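Local atomic coordinates of phage terminase large subunit (Thermus phage P7426, PDB entry 7KS4), a protein that probably acts as the ATP-driven motor that moves viral DNA into empty capsids and as the endonuclease that cuts it, the ATPase domain being the part described here. Residues E193-G198 with A255-H260; A225-W230 with W236-R241. One frame throughout, in Å; residues are numbered along the deposited sequence.

Interaction 1. Residues E193-G198 with A255-H260; sequences EFFLMG and AEFVSH
F257 CE2 lies over one face of the F195 ring, and this single pair of phenylalanines makes the whole contact between 193-198 and 255-260. The closest approach is 3.7 Å, from F257 CE2 to F195 CD2. CE2 stands above the F195 plane but displaced toward the rim, while CZ of F257 settles 3.8 Å from F195 CB, at the root of the side chain. With ring centroids 5.1 Å apart and planes inclined at 51°, the pair is neither a stack nor edge-to-face; it is an oblique apolar contact. The backbones stay well separated, the CA atoms of F195 and F257 being 10.2 Å apart, so within these segments the two side chains alone bridge the distance. F195 reaches out by setting CG trans to its backbone N (chi1 176°), which carries the ring off helix 190-197.

The place is the outer part of the P-loop NTPase core of the terminase ATPase domain, where the helix and the chain following helix 246-252 both pack on strand 37-42: F195 lies on V39 and C41, and F257 on C41. A255 leaves the helical conformation with positive phi, and the chain then runs extended through F257. Y192 and W199 add further rings to this buried apolar cluster, Y192 against F257 and W199 against F195, the latter pair with planes at only about 20°. Backbone polar groups are met nearby, A255 O by H223 NE2 and F195 O by S221 OG.

Interaction 2. Residues A225-W230 with W236-R241; sequences ASWDVW and WYMERR. With SO4 (sulfate ion), chain H.
Y237 supplies the largest share of the buried surface between 225-230 and 236-241, lying against the start of helix 226-229. S226 CB is 3.4 Å from Y237 CZ, and W227 CB is 3.8 Å from Y237 CD2. CD2 also meets the indole of W227 at its edge, near the indole plane, so the tyrosine abuts that ring without covering it. W230 adds a looser touch, CD1 at 4.0 Å from Y237 OH.

The contact through sulfur and methyl belongs to M238. A bend at chi2 (-57°) turns its chain so that CE comes over the six-membered ring of W227, 4.0 Å from the centroid and 10° off the normal, a CH-pi contact. SD lies farther out and oblique, in a Met-aromatic contact. A225 CB lies over the opposite face of the indole, toward the rim of the five-membered ring.

These two short helices follow strand 219-224, at the edge of the P-loop NTPase sheet, and pack beside the nucleotide site: S226 OG is hydrogen-bonded to R44 O and W230 NE1 to Q45 O, tying helix 226-229 to residues of the ADP pocket.

Each segment also has side-chain hydrogen bonds of its own. A225 N donates to D228 OD2 at 2.8 Å, approaching from above the carboxylate plane. M238 O takes two donors, R241 N and, in the carbonyl plane on a lone pair, R241 NE at 2.9 Å; this return of the side chain lays the guanidinium face over M238 SD. R240 takes no part across the contact and binds a sulfate, probably from the crystallisation liquor, with R240 NH1 to sulfate O4 at 3.0 Å and only weak bonds to O1.

How the interactions relate
Along the chain the order is 193-198, 225-230, 236-241, 255-260, so interaction 2 falls wholly within the 56 residues that separate the segments of interaction 1. The centres are 19 Å apart and the nearest atoms about 4 Å, without touching. Strand 219-224, at one border of the sheet, comes in sequence between helix 190-197 and helix 226-229, and helix 246-252 leads from interaction 2 back to 255-260. Both contacts belong to the ATPase domain, but they stand differently to its nucleotide: in interaction 1 the F195 side chain is about 13 Å from ADP, whereas in interaction 2 that of W230 is about 6 Å away.

Interaction 1. Residues E193-G198 with A255-H260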
loop_
_atom_site.group_PDB
_atom_site.type_symbol
_atom_site.label_atom_id
_atom_site.label_comp_id
_atom_site.label_asym_id
_atom_site.label_seq_id
_atom_site.Cartn_x
_atom_site.Cartn_y
_atom_site.Cartn_z
ATOM N N GLU A 193 -13.538 5.214 9.264
ATOM C CA GLU A 193 -14.686 4.387 8.915
ATOM C C GLU A 193 -14.247 3.106 8.221
ATOM O O GLU A 193 -14.697 2.010 8.576
ATOM C CB GLU A 193 -15.638 5.176 8.025
ATOM C CG GLU A 193 -16.118 6.431 8.694
ATOM C CD GLU A 193 -16.887 7.335 7.779
ATOM O OE1 GLU A 193 -16.875 7.116 6.544
ATOM O OE2 GLU A 193 -17.507 8.270 8.318
ATOM N N PHE A 194 -13.375 3.230 7.217
ATOM C CA PHE A 194 -12.913 2.055 6.486
ATOM C C PHE A 194 -12.127 1.127 7.391
ATOM O O PHE A 194 -12.247 -0.101 7.290
ATOM C CB PHE A 194 -12.066 2.477 5.287
ATOM C CG PHE A 194 -12.865 2.710 4.039
ATOM C CD1 PHE A 194 -14.074 3.383 4.093
ATOM C CD2 PHE A 194 -12.406 2.264 2.812
ATOM C CE1 PHE A 194 -14.816 3.600 2.949
ATOM C CE2 PHE A 194 -13.146 2.479 1.660
ATOM C CZ PHE A 194 -14.351 3.151 1.729
ATOM N N PHE A 195 -11.313 1.695 8.280
ATOM C CA PHE A 195 -10.597 0.873 9.249
ATOM C C PHE A 195 -11.570 0.024 10.056
ATOM O O PHE A 195 -11.388 -1.191 10.203
ATOM C CB PHE A 195 -9.765 1.754 10.176
ATOM C CG PHE A 195 -9.075 0.986 11.257
ATOM C CD1 PHE A 195 -7.832 0.427 11.037
ATOM C CD2 PHE A 195 -9.688 0.785 12.479
ATOM C CE1 PHE A 195 -7.198 -0.295 12.032
ATOM C CE2 PHE A 195 -9.061 0.063 13.471
ATOM C CZ PHE A 195 -7.815 -0.480 13.242
ATOM N N LEU A 196 -12.621 0.649 10.581
ATOM C CA LEU A 196 -13.548 -0.073 11.444
ATOM C C LEU A 196 -14.269 -1.183 10.688
ATOM O O LEU A 196 -14.607 -2.214 11.278
ATOM C CB LEU A 196 -14.550 0.910 12.045
ATOM C CG LEU A 196 -15.007 0.662 13.478
ATOM C CD1 LEU A 196 -13.836 0.678 14.442
ATOM C CD2 LEU A 196 -16.048 1.707 13.886
ATOM N N MET A 197 -14.513 -0.992 9.390
ATOM C CA MET A 197 -15.192 -2.018 8.600
ATOM C C MET A 197 -14.430 -3.333 8.610
ATOM O O MET A 197 -15.029 -4.396 8.399
ATOM C CB MET A 197 -15.373 -1.540 7.159
ATOM C CG MET A 197 -16.418 -0.454 7.009
ATOM S SD MET A 197 -16.427 0.266 5.372
ATOM C CE MET A 197 -17.462 1.697 5.692
ATOM N N GLY A 198 -13.118 -3.286 8.823
ATOM C CA GLY A 198 -12.315 -4.491 8.825
ATOM C C GLY A 198 -11.684 -4.825 10.161
ATOM O O GLY A 198 -10.835 -5.719 10.229
ATOM N N ALA A 255 -0.756 5.640 16.632
ATOM C CA ALA A 255 -1.730 5.250 15.614
ATOM C C ALA A 255 -3.148 5.325 16.176
ATOM O O ALA A 255 -4.017 4.517 15.837
ATOM C CB ALA A 255 -1.430 3.854 15.061
ATOM N N GLU A 256 -3.387 6.317 17.034
ATOM C CA GLU A 256 -4.674 6.473 17.692
ATOM C C GLU A 256 -5.605 7.335 16.855
ATOM O O GLU A 256 -5.176 8.302 16.212
ATOM C CB GLU A 256 -4.507 7.092 19.082
ATOM C CG GLU A 256 -3.809 6.180 20.062
ATOM C CD GLU A 256 -3.619 6.810 21.424
ATOM O OE1 GLU A 256 -4.391 7.724 21.781
ATOM O OE2 GLU A 256 -2.684 6.390 22.130
ATOM N N PHE A 257 -6.879 6.951 16.854
ATOM C CA PHE A 257 -7.950 7.740 16.260
ATOM C C PHE A 257 -8.494 8.673 17.334
ATOM O O PHE A 257 -9.133 8.219 18.287
ATOM C CB PHE A 257 -9.067 6.840 15.744
ATOM C CG PHE A 257 -8.708 6.021 14.541
ATOM C CD1 PHE A 257 -8.721 6.586 13.280
ATOM C CD2 PHE A 257 -8.423 4.670 14.667
ATOM C CE1 PHE A 257 -8.425 5.828 12.159
ATOM C CE2 PHE A 257 -8.130 3.906 13.559
ATOM C CZ PHE A 257 -8.135 4.487 12.296
ATOM N N VAL A 258 -8.260 9.972 17.176
ATOM C CA VAL A 258 -8.631 10.962 18.180
ATOM C C VAL A 258 -9.573 11.975 17.543
ATOM O O VAL A 258 -9.320 12.454 16.432
ATOM C CB VAL A 258 -7.390 11.656 18.770
ATOM C CG1 VAL A 258 -6.419 10.622 19.323
ATOM C CG2 VAL A 258 -6.694 12.500 17.721
ATOM N N SER A 259 -10.654 12.302 18.249
ATOM C CA SER A 259 -11.588 13.329 17.796
ATOM C C SER A 259 -10.936 14.700 17.938
ATOM O O SER A 259 -10.784 15.210 19.053
ATOM C CB SER A 259 -12.882 13.249 18.602
ATOM O OG SER A 259 -12.633 13.448 19.982
ATOM N N HIS A 260 -10.552 15.300 16.814
ATOM C CA HIS A 260 -9.884 16.599 16.822
ATOM C C HIS A 260 -10.766 17.653 17.487
ATOM O O HIS A 260 -10.587 18.854 17.280
ATOM C CB HIS A 260 -9.525 17.034 15.396
ATOM C CG HIS A 260 -8.420 16.233 14.776
ATOM N ND1 HIS A 260 -7.711 16.667 13.676
ATOM C CD2 HIS A 260 -7.903 15.024 15.102
ATOM C CE1 HIS A 260 -6.804 15.761 13.351
ATOM N NE2 HIS A 260 -6.901 14.755 14.201
#

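Interaction 2. Residues A225-W230 with W236-R241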
loop_
_atom_site.group_PDB
_atom_site.type_symbol
_atom_site.label_atom_id
_atom_site.label_comp_id
_atom_site.label_asym_id
_atom_site.label_seq_id
_atom_site.Cartn_x
_atom_site.Cartn_y
_atom_site.Cartn_z
ATOM N N ALA A 225 1.070 0.523 16.745
ATOM C CA ALA A 225 1.875 1.682 17.075
ATOM C C ALA A 225 3.309 1.455 16.612
ATOM O O ALA A 225 3.740 0.328 16.364
ATOM C CB ALA A 225 1.846 1.943 18.583
ATOM N N SER A 226 4.054 2.550 16.492
ATOM C CA SER A 226 5.457 2.426 16.122
ATOM C C SER A 226 6.186 1.476 17.063
ATOM O O SER A 226 7.034 0.683 16.631
ATOM C CB SER A 226 6.116 3.801 16.124
ATOM O OG SER A 226 5.379 4.700 15.315
ATOM N N TRP A 227 5.851 1.520 18.354
ATOM C CA TRP A 227 6.537 0.688 19.332
ATOM C C TRP A 227 6.011 -0.739 19.368
ATOM O O TRP A 227 6.642 -1.590 20.003
ATOM C CB TRP A 227 6.437 1.313 20.723
ATOM C CG TRP A 227 5.044 1.610 21.158
ATOM C CD1 TRP A 227 4.128 0.722 21.631
ATOM C CD2 TRP A 227 4.406 2.894 21.170
ATOM N NE1 TRP A 227 2.954 1.371 21.937
ATOM C CE2 TRP A 227 3.103 2.705 21.665
ATOM C CE3 TRP A 227 4.811 4.183 20.810
ATOM C CZ2 TRP A 227 2.200 3.756 21.808
ATOM C CZ3 TRP A 227 3.916 5.225 20.960
ATOM C CH2 TRP A 227 2.627 5.004 21.453
ATOM N N ASP A 228 4.880 -1.023 18.715
ATOM C CA ASP A 228 4.501 -2.413 18.484
ATOM C C ASP A 228 5.459 -3.083 17.506
ATOM O O ASP A 228 5.769 -4.271 17.653
ATOM C CB ASP A 228 3.068 -2.507 17.951
ATOM C CG ASP A 228 2.027 -2.125 18.987
ATOM O OD1 ASP A 228 2.240 -2.412 20.185
ATOM O OD2 ASP A 228 0.991 -1.542 18.600
ATOM N N VAL A 229 5.936 -2.342 16.510
ATOM C CA VAL A 229 6.898 -2.886 15.562
ATOM C C VAL A 229 8.326 -2.741 16.074
ATOM O O VAL A 229 9.170 -3.598 15.800
ATOM C CB VAL A 229 6.752 -2.206 14.195
ATOM C CG1 VAL A 229 7.627 -2.919 13.156
ATOM C CG2 VAL A 229 5.276 -2.165 13.757
ATOM N N TRP A 230 8.615 -1.661 16.806
ATOM C CA TRP A 230 9.945 -1.386 17.344
ATOM C C TRP A 230 9.838 -1.277 18.860
ATOM O O TRP A 230 9.875 -0.170 19.418
ATOM C CB TRP A 230 10.529 -0.113 16.735
ATOM C CG TRP A 230 10.732 -0.224 15.259
ATOM C CD1 TRP A 230 10.034 0.425 14.280
ATOM C CD2 TRP A 230 11.690 -1.051 14.589
ATOM N NE1 TRP A 230 10.506 0.058 13.042
ATOM C CE2 TRP A 230 11.523 -0.848 13.204
ATOM C CE3 TRP A 230 12.677 -1.944 15.027
ATOM C CZ2 TRP A 230 12.308 -1.505 12.253
ATOM C CZ3 TRP A 230 13.453 -2.594 14.082
ATOM C CH2 TRP A 230 13.265 -2.372 12.712
ATOM N N TRP A 236 12.216 5.724 23.744
ATOM C CA TRP A 236 12.553 6.920 22.981
ATOM C C TRP A 236 11.292 7.632 22.498
ATOM O O TRP A 236 11.177 8.856 22.625
ATOM C CB TRP A 236 13.464 6.570 21.806
ATOM C CG TRP A 236 13.778 7.764 20.958
ATOM C CD1 TRP A 236 14.692 8.749 21.225
ATOM C CD2 TRP A 236 13.167 8.115 19.712
ATOM N NE1 TRP A 236 14.687 9.687 20.219
ATOM C CE2 TRP A 236 13.761 9.320 19.279
ATOM C CE3 TRP A 236 12.178 7.527 18.918
ATOM C CZ2 TRP A 236 13.401 9.940 18.085
ATOM C CZ3 TRP A 236 11.818 8.151 17.735
ATOM C CH2 TRP A 236 12.436 9.339 17.327
ATOM N N TYR A 237 10.325 6.882 21.953
ATOM C CA TYR A 237 9.054 7.486 21.547
ATOM C C TYR A 237 8.398 8.214 22.712
ATOM O O TYR A 237 7.937 9.353 22.572
ATOM C CB TYR A 237 8.087 6.424 21.015
ATOM C CG TYR A 237 8.487 5.760 19.728
ATOM C CD1 TYR A 237 8.882 6.503 18.630
ATOM C CD2 TYR A 237 8.461 4.376 19.610
ATOM C CE1 TYR A 237 9.249 5.880 17.444
ATOM C CE2 TYR A 237 8.826 3.752 18.436
ATOM C CZ TYR A 237 9.218 4.505 17.361
ATOM O OH TYR A 237 9.577 3.876 16.189
ATOM N N MET A 238 8.319 7.554 23.867
ATOM C CA MET A 238 7.656 8.157 25.016
ATOM C C MET A 238 8.370 9.429 25.455
ATOM O O MET A 238 7.727 10.413 25.837
ATOM C CB MET A 238 7.587 7.146 26.166
ATOM C CG MET A 238 6.689 5.935 25.886
ATOM S SD MET A 238 4.995 6.435 25.476
ATOM C CE MET A 238 4.181 4.869 25.169
ATOM N N GLU A 239 9.702 9.436 25.392
ATOM C CA GLU A 239 10.458 10.583 25.876
ATOM C C GLU A 239 10.392 11.765 24.915
ATOM O O GLU A 239 10.704 12.892 25.318
ATOM C CB GLU A 239 11.904 10.159 26.147
ATOM C CG GLU A 239 12.006 9.193 27.320
ATOM C CD GLU A 239 13.432 8.820 27.696
ATOM O OE1 GLU A 239 14.382 9.496 27.233
ATOM O OE2 GLU A 239 13.592 7.851 28.467
ATOM N N ARG A 240 9.960 11.543 23.671
ATOM C CA ARG A 240 9.701 12.658 22.762
ATOM C C ARG A 240 8.489 13.481 23.171
ATOM O O ARG A 240 8.334 14.606 22.690
ATOM C CB ARG A 240 9.467 12.168 21.337
ATOM C CG ARG A 240 10.640 11.495 20.693
ATOM C CD ARG A 240 10.436 11.399 19.188
ATOM N NE ARG A 240 10.538 12.699 18.522
ATOM C CZ ARG A 240 10.641 12.873 17.205
ATOM N NH1 ARG A 240 10.661 11.830 16.389
ATOM N NH2 ARG A 240 10.724 14.099 16.702
ATOM N N ARG A 241 7.612 12.947 24.016
ATOM C CA ARG A 241 6.437 13.716 24.408
ATOM C C ARG A 241 6.799 15.010 25.123
ATOM O O ARG A 241 5.922 15.869 25.283
ATOM C CB ARG A 241 5.527 12.859 25.286
ATOM C CG ARG A 241 4.943 11.662 24.545
ATOM C CD ARG A 241 4.085 10.810 25.455
ATOM N NE ARG A 241 4.872 10.169 26.507
ATOM C CZ ARG A 241 4.351 9.452 27.503
ATOM N NH1 ARG A 241 3.039 9.277 27.585
ATOM N NH2 ARG A 241 5.141 8.907 28.416
HETATM S S SO4 H . 10.573 12.587 12.662
HETATM O O1 SO4 H . 11.596 13.237 13.478
HETATM O O2 SO4 H . 11.211 11.723 11.675
HETATM O O3 SO4 H . 9.788 13.613 11.980
HETATM O O4 SO4 H . 9.695 11.774 13.502
#